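PDB 5M1P: terminase large subunit from Thermus phage G20c, which powers viral DNA translocation into empty capsids with ATP and cuts the genome through its RNase H-like, two-metal nuclease domain. Local coordinates for residues T148-Y159 with M168-V179. Sequence-based numbering, arbitrary orientation.
With CA (calcium ion), chain C.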
loop_
_atom_site.group_PDB
_atom_site.type_symbol
_atom_site.label_atom_id
_atom_site.label_comp_id
_atom_site.label_asym_id
_atom_site.label_seq_id
_atom_site.Cartn_x
_atom_site.Cartn_y
_atom_site.Cartn_z
ATOM N N THR A 148 -0.718 13.228 -5.098
ATOM C CA THR A 148 -0.303 12.032 -5.827
ATOM C C THR A 148 -1.063 10.782 -5.368
ATOM O O THR A 148 -1.477 9.966 -6.188
ATOM C CB THR A 148 1.204 11.813 -5.701
ATOM O OG1 THR A 148 1.886 12.993 -6.152
ATOM C CG2 THR A 148 1.656 10.615 -6.547
ATOM N N ILE A 149 -1.253 10.654 -4.057
ATOM C CA ILE A 149 -2.002 9.542 -3.496
ATOM C C ILE A 149 -3.464 9.610 -3.933
ATOM O O ILE A 149 -4.041 8.619 -4.392
ATOM C CB ILE A 149 -1.939 9.558 -1.950
ATOM C CG1 ILE A 149 -0.510 9.283 -1.459
ATOM C CG2 ILE A 149 -2.905 8.525 -1.388
ATOM C CD1 ILE A 149 -0.305 9.396 0.046
ATOM N N LEU A 150 -4.069 10.779 -3.760
ATOM C CA LEU A 150 -5.473 10.949 -4.088
ATOM C C LEU A 150 -5.728 10.733 -5.572
ATOM O O LEU A 150 -6.692 10.076 -5.949
ATOM C CB LEU A 150 -5.943 12.330 -3.652
ATOM C CG LEU A 150 -5.854 12.587 -2.137
ATOM C CD1 LEU A 150 -6.438 13.955 -1.825
ATOM C CD2 LEU A 150 -6.552 11.523 -1.311
ATOM N N ASP A 151 -4.839 11.269 -6.387
ATOM C CA ASP A 151 -4.903 11.070 -7.849
ATOM C C ASP A 151 -4.811 9.596 -8.249
ATOM O O ASP A 151 -5.557 9.136 -9.116
ATOM C CB ASP A 151 -3.788 11.836 -8.567
ATOM C CG ASP A 151 -4.018 13.338 -8.617
ATOM O OD1 ASP A 151 -5.112 13.817 -8.264
ATOM O OD2 ASP A 151 -3.076 14.040 -9.045
ATOM N N GLU A 152 -3.905 8.856 -7.628
ATOM C CA GLU A 152 -3.751 7.447 -7.991
ATOM C C GLU A 152 -5.013 6.645 -7.662
ATOM O O GLU A 152 -5.411 5.768 -8.432
ATOM C CB GLU A 152 -2.518 6.815 -7.333
ATOM C CG GLU A 152 -1.932 5.711 -8.192
ATOM C CD GLU A 152 -0.645 5.151 -7.641
ATOM O OE1 GLU A 152 -0.727 4.121 -6.981
ATOM O OE2 GLU A 152 0.432 5.738 -7.890
ATOM N N LEU A 153 -5.654 6.974 -6.536
ATOM C CA LEU A 153 -6.946 6.391 -6.188
ATOM C C LEU A 153 -8.029 6.836 -7.167
ATOM O O LEU A 153 -8.785 6.007 -7.657
ATOM C CB LEU A 153 -7.334 6.778 -4.755
ATOM C CG LEU A 153 -6.456 6.195 -3.645
ATOM C CD1 LEU A 153 -6.728 6.925 -2.341
ATOM C CD2 LEU A 153 -6.701 4.712 -3.467
ATOM N N ARG A 154 -8.105 8.135 -7.457
ATOM C CA ARG A 154 -9.104 8.656 -8.416
ATOM C C ARG A 154 -9.009 7.997 -9.794
ATOM O O ARG A 154 -10.031 7.706 -10.426
ATOM C CB ARG A 154 -8.955 10.172 -8.564
ATOM N N ASN A 155 -7.782 7.728 -10.230
ATOM C CA ASN A 155 -7.533 7.149 -11.561
ATOM C C ASN A 155 -7.484 5.626 -11.597
ATOM O O ASN A 155 -7.132 5.059 -12.629
ATOM C CB ASN A 155 -6.275 7.762 -12.185
ATOM C CG ASN A 155 -6.565 9.068 -12.898
ATOM O OD1 ASN A 155 -7.597 9.697 -12.642
ATOM N ND2 ASN A 155 -5.688 9.469 -13.805
ATOM N N PHE A 156 -7.903 4.951 -10.532
ATOM C CA PHE A 156 -7.951 3.495 -10.539
ATOM C C PHE A 156 -9.319 3.060 -11.041
ATOM O O PHE A 156 -10.333 3.419 -10.444
ATOM C CB PHE A 156 -7.681 2.976 -9.134
ATOM C CG PHE A 156 -7.223 1.557 -9.105
ATOM C CD1 PHE A 156 -5.986 1.214 -9.655
ATOM C CD2 PHE A 156 -8.017 0.561 -8.541
ATOM C CE1 PHE A 156 -5.544 -0.091 -9.631
ATOM C CE2 PHE A 156 -7.575 -0.747 -8.508
ATOM C CZ PHE A 156 -6.341 -1.074 -9.060
ATOM N N ARG A 157 -9.354 2.306 -12.144
ATOM C CA ARG A 157 -10.583 2.065 -12.895
ATOM C C ARG A 157 -10.803 0.609 -13.256
ATOM O O ARG A 157 -9.878 -0.206 -13.241
ATOM C CB ARG A 157 -10.587 2.874 -14.184
ATOM C CG ARG A 157 -10.222 4.331 -14.046
ATOM C CD ARG A 157 -11.162 5.151 -13.184
ATOM N NE ARG A 157 -10.689 6.535 -13.163
ATOM C CZ ARG A 157 -10.803 7.391 -14.182
ATOM N NH1 ARG A 157 -11.388 7.039 -15.327
ATOM N NH2 ARG A 157 -10.311 8.616 -14.067
ATOM N N TYR A 158 -12.054 0.322 -13.615
ATOM C CA TYR A 158 -12.480 -0.987 -14.089
ATOM C C TYR A 158 -12.372 -1.067 -15.601
ATOM O O TYR A 158 -12.781 -0.155 -16.310
ATOM C CB TYR A 158 -13.944 -1.240 -13.728
ATOM C CG TYR A 158 -14.226 -1.501 -12.281
ATOM C CD1 TYR A 158 -13.818 -2.680 -11.681
ATOM C CD2 TYR A 158 -14.964 -0.593 -11.516
ATOM C CE1 TYR A 158 -14.119 -2.951 -10.351
ATOM C CE2 TYR A 158 -15.264 -0.854 -10.184
ATOM C CZ TYR A 158 -14.827 -2.031 -9.605
ATOM O OH TYR A 158 -15.110 -2.314 -8.292
ATOM N N TYR A 159 -11.844 -2.187 -16.080
ATOM C CA TYR A 159 -11.842 -2.552 -17.496
ATOM C C TYR A 159 -12.296 -4.006 -17.613
ATOM O O TYR A 159 -12.547 -4.664 -16.610
ATOM C CB TYR A 159 -10.447 -2.349 -18.077
ATOM C CG TYR A 159 -9.999 -0.919 -17.971
ATOM C CD1 TYR A 159 -10.403 0.016 -18.911
ATOM C CD2 TYR A 159 -9.208 -0.486 -16.908
ATOM C CE1 TYR A 159 -10.018 1.339 -18.816
ATOM C CE2 TYR A 159 -8.816 0.831 -16.801
ATOM C CZ TYR A 159 -9.228 1.743 -17.754
ATOM O OH TYR A 159 -8.864 3.059 -17.654
ATOM N N MET A 168 -8.833 -4.407 -12.832
ATOM C CA MET A 168 -8.701 -3.113 -12.173
ATOM C C MET A 168 -7.285 -2.631 -12.414
ATOM O O MET A 168 -6.332 -3.353 -12.142
ATOM C CB MET A 168 -8.928 -3.226 -10.670
ATOM C CG MET A 168 -10.290 -3.732 -10.229
ATOM S SD MET A 168 -10.211 -4.213 -8.485
ATOM C CE MET A 168 -11.927 -4.239 -7.980
ATOM N N ARG A 169 -7.150 -1.407 -12.905
ATOM C CA ARG A 169 -5.843 -0.811 -13.128
ATOM C C ARG A 169 -5.946 0.691 -13.278
ATOM O O ARG A 169 -7.031 1.257 -13.407
ATOM C CB ARG A 169 -5.161 -1.421 -14.363
ATOM C CG ARG A 169 -5.922 -1.216 -15.657
ATOM C CD ARG A 169 -5.004 -1.322 -16.858
ATOM N NE ARG A 169 -5.706 -1.099 -18.108
ATOM C CZ ARG A 169 -6.390 -2.019 -18.775
ATOM N NH1 ARG A 169 -6.501 -3.266 -18.323
ATOM N NH2 ARG A 169 -6.963 -1.683 -19.925
ATOM N N ALA A 170 -4.781 1.323 -13.297
ATOM C CA ALA A 170 -4.686 2.745 -13.551
ATOM C C ALA A 170 -5.223 3.132 -14.920
ATOM O O ALA A 170 -5.019 2.444 -15.916
ATOM C CB ALA A 170 -3.258 3.215 -13.420
ATOM N N TYR A 171 -5.920 4.257 -14.938
ATOM C CA TYR A 171 -6.298 4.937 -16.161
ATOM C C TYR A 171 -5.058 5.265 -16.992
ATOM O O TYR A 171 -3.993 5.560 -16.451
ATOM C CB TYR A 171 -7.021 6.228 -15.780
ATOM C CG TYR A 171 -7.316 7.180 -16.906
ATOM C CD1 TYR A 171 -8.409 6.979 -17.742
ATOM C CD2 TYR A 171 -6.523 8.305 -17.112
ATOM C CE1 TYR A 171 -8.702 7.875 -18.762
ATOM C CE2 TYR A 171 -6.802 9.203 -18.131
ATOM C CZ TYR A 171 -7.882 8.981 -18.957
ATOM O OH TYR A 171 -8.141 9.888 -19.956
ATOM N N GLY A 172 -5.202 5.193 -18.312
ATOM C CA GLY A 172 -4.161 5.656 -19.221
ATOM C C GLY A 172 -2.916 4.814 -19.074
ATOM O O GLY A 172 -2.995 3.595 -19.164
ATOM N N ARG A 173 -1.779 5.463 -18.825
ATOM C CA ARG A 173 -0.514 4.756 -18.618
ATOM C C ARG A 173 0.020 4.973 -17.192
ATOM O O ARG A 173 1.225 5.068 -16.958
ATOM C CB ARG A 173 0.492 5.140 -19.711
ATOM C CG ARG A 173 -0.006 4.740 -21.096
ATOM C CD ARG A 173 1.012 4.980 -22.198
ATOM N NE ARG A 173 0.457 4.661 -23.520
ATOM C CZ ARG A 173 0.376 3.445 -24.062
ATOM N NH1 ARG A 173 0.822 2.361 -23.422
ATOM N NH2 ARG A 173 -0.163 3.314 -25.277
ATOM N N GLY A 174 -0.901 4.989 -16.230
ATOM C CA GLY A 174 -0.575 5.313 -14.848
ATOM C C GLY A 174 -0.084 4.157 -14.011
ATOM O O GLY A 174 0.101 3.027 -14.487
ATOM N N HIS A 175 0.128 4.484 -12.741
ATOM C CA HIS A 175 0.716 3.589 -11.765
ATOM C C HIS A 175 -0.328 3.197 -10.738
ATOM O O HIS A 175 -1.325 3.910 -10.550
ATOM C CB HIS A 175 1.877 4.269 -11.031
ATOM C CG HIS A 175 2.796 5.051 -11.910
ATOM N ND1 HIS A 175 3.438 4.504 -12.999
ATOM C CD2 HIS A 175 3.186 6.343 -11.852
ATOM C CE1 HIS A 175 4.181 5.430 -13.578
ATOM N NE2 HIS A 175 4.048 6.553 -12.898
ATOM N N ASP A 176 -0.082 2.095 -10.029
ATOM C CA ASP A 176 -0.987 1.672 -8.956
ATOM C C ASP A 176 -0.268 1.223 -7.686
ATOM O O ASP A 176 -0.890 0.582 -6.843
ATOM C CB ASP A 176 -1.948 0.579 -9.452
ATOM C CG ASP A 176 -1.247 -0.721 -9.780
ATOM O OD1 ASP A 176 -0.022 -0.816 -9.604
ATOM O OD2 ASP A 176 -1.947 -1.662 -10.220
ATOM N N ASP A 177 1.002 1.596 -7.526
ATOM C CA ASP A 177 1.796 1.092 -6.394
ATOM C C ASP A 177 1.238 1.592 -5.068
ATOM O O ASP A 177 1.282 0.880 -4.068
ATOM C CB ASP A 177 3.266 1.513 -6.488
ATOM C CG ASP A 177 3.813 1.410 -7.881
ATOM O OD1 ASP A 177 3.726 2.413 -8.621
ATOM O OD2 ASP A 177 4.318 0.332 -8.252
ATOM N N ILE A 178 0.751 2.832 -5.059
ATOM C CA ILE A 178 0.164 3.403 -3.839
ATOM C C ILE A 178 -1.156 2.696 -3.524
ATOM O O ILE A 178 -1.418 2.295 -2.388
ATOM C CB ILE A 178 -0.089 4.917 -3.954
ATOM C CG1 ILE A 178 1.221 5.679 -4.202
ATOM C CG2 ILE A 178 -0.808 5.445 -2.704
ATOM C CD1 ILE A 178 1.020 7.117 -4.617
ATOM N N VAL A 179 -1.978 2.516 -4.549
ATOM C CA VAL A 179 -3.267 1.835 -4.393
ATOM C C VAL A 179 -3.070 0.454 -3.779
ATOM O O VAL A 179 -3.738 0.083 -2.813
ATOM C CB VAL A 179 -4.015 1.718 -5.747
ATOM C CG1 VAL A 179 -5.319 0.952 -5.576
ATOM C CG2 VAL A 179 -4.293 3.107 -6.325
HETATM CA CA CA C . 5.759 -1.340 -7.269
HETATM O O HOH W 1 2.992 4.856 -7.356
HETATM O O HOH W 2 -4.066 4.815 -10.677
HETATM O O HOH W 3 -3.510 7.510 -14.591
HETATM O O HOH W 4 -7.122 4.256 -20.229
HETATM O O HOH W 5 4.541 -2.830 -8.581
#
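Met168 and Tyr158 face each other in a non-hydrogen-bonded pair of the antiparallel beta hairpin 156-160/166-170, a two-stranded sheet separate from the main sheet of this RNase H-like nuclease that illustrates how a hairpin can tie two helices together beside a metal site. The methyl CE of Met168 reaches Tyr158 CE1 at 3.5 Å, while its CB packs on CE2 and CZ of Phe156, whose ring also touches Ile129 of helix 122-137. At Arg169 the strands exchange two backbone hydrogen bonds with Arg157. On the other side of the hairpin, Arg169 CG sits between the backbone N and the carbonyl carbon (chi1 61°), and from there the chain runs extended to NE, laying the guanidinium flat on the Tyr159 ring in an off-centre cation-pi stack, centres 4.1 Å apart. Past Ala170, Tyr171 N donates to Asn155 O (2.7 Å), and Tyr171 CB sits over a face of the Arg157 guanidinium, which is held in turn by NE bonding to Arg154 O. A water joins His175 O to Glu152 O. Asp176 CB approaches Phe156 CE1 just before helix 177-186 begins. The CB of Asp177 points away from 148-159, and its OD2 binds the calcium ion, 2.4 Å away, together with Asp42, Asp48 and the carbonyls of Phe43 and Tyr49; its OD1 shares a water with Glu152 OE2, a second-shell link that probably steadies the ligand. Glu152 OE1 takes a weak bond from Ile178 N (2.7 Å) and a straighter one from Val179 N (159°), so a buried carboxylate serves the first turn of the helix. With CG1 anti to the backbone N (chi1 177°), Val179 sets this methyl over the Phe156 ring, 3.9 Å from the centroid.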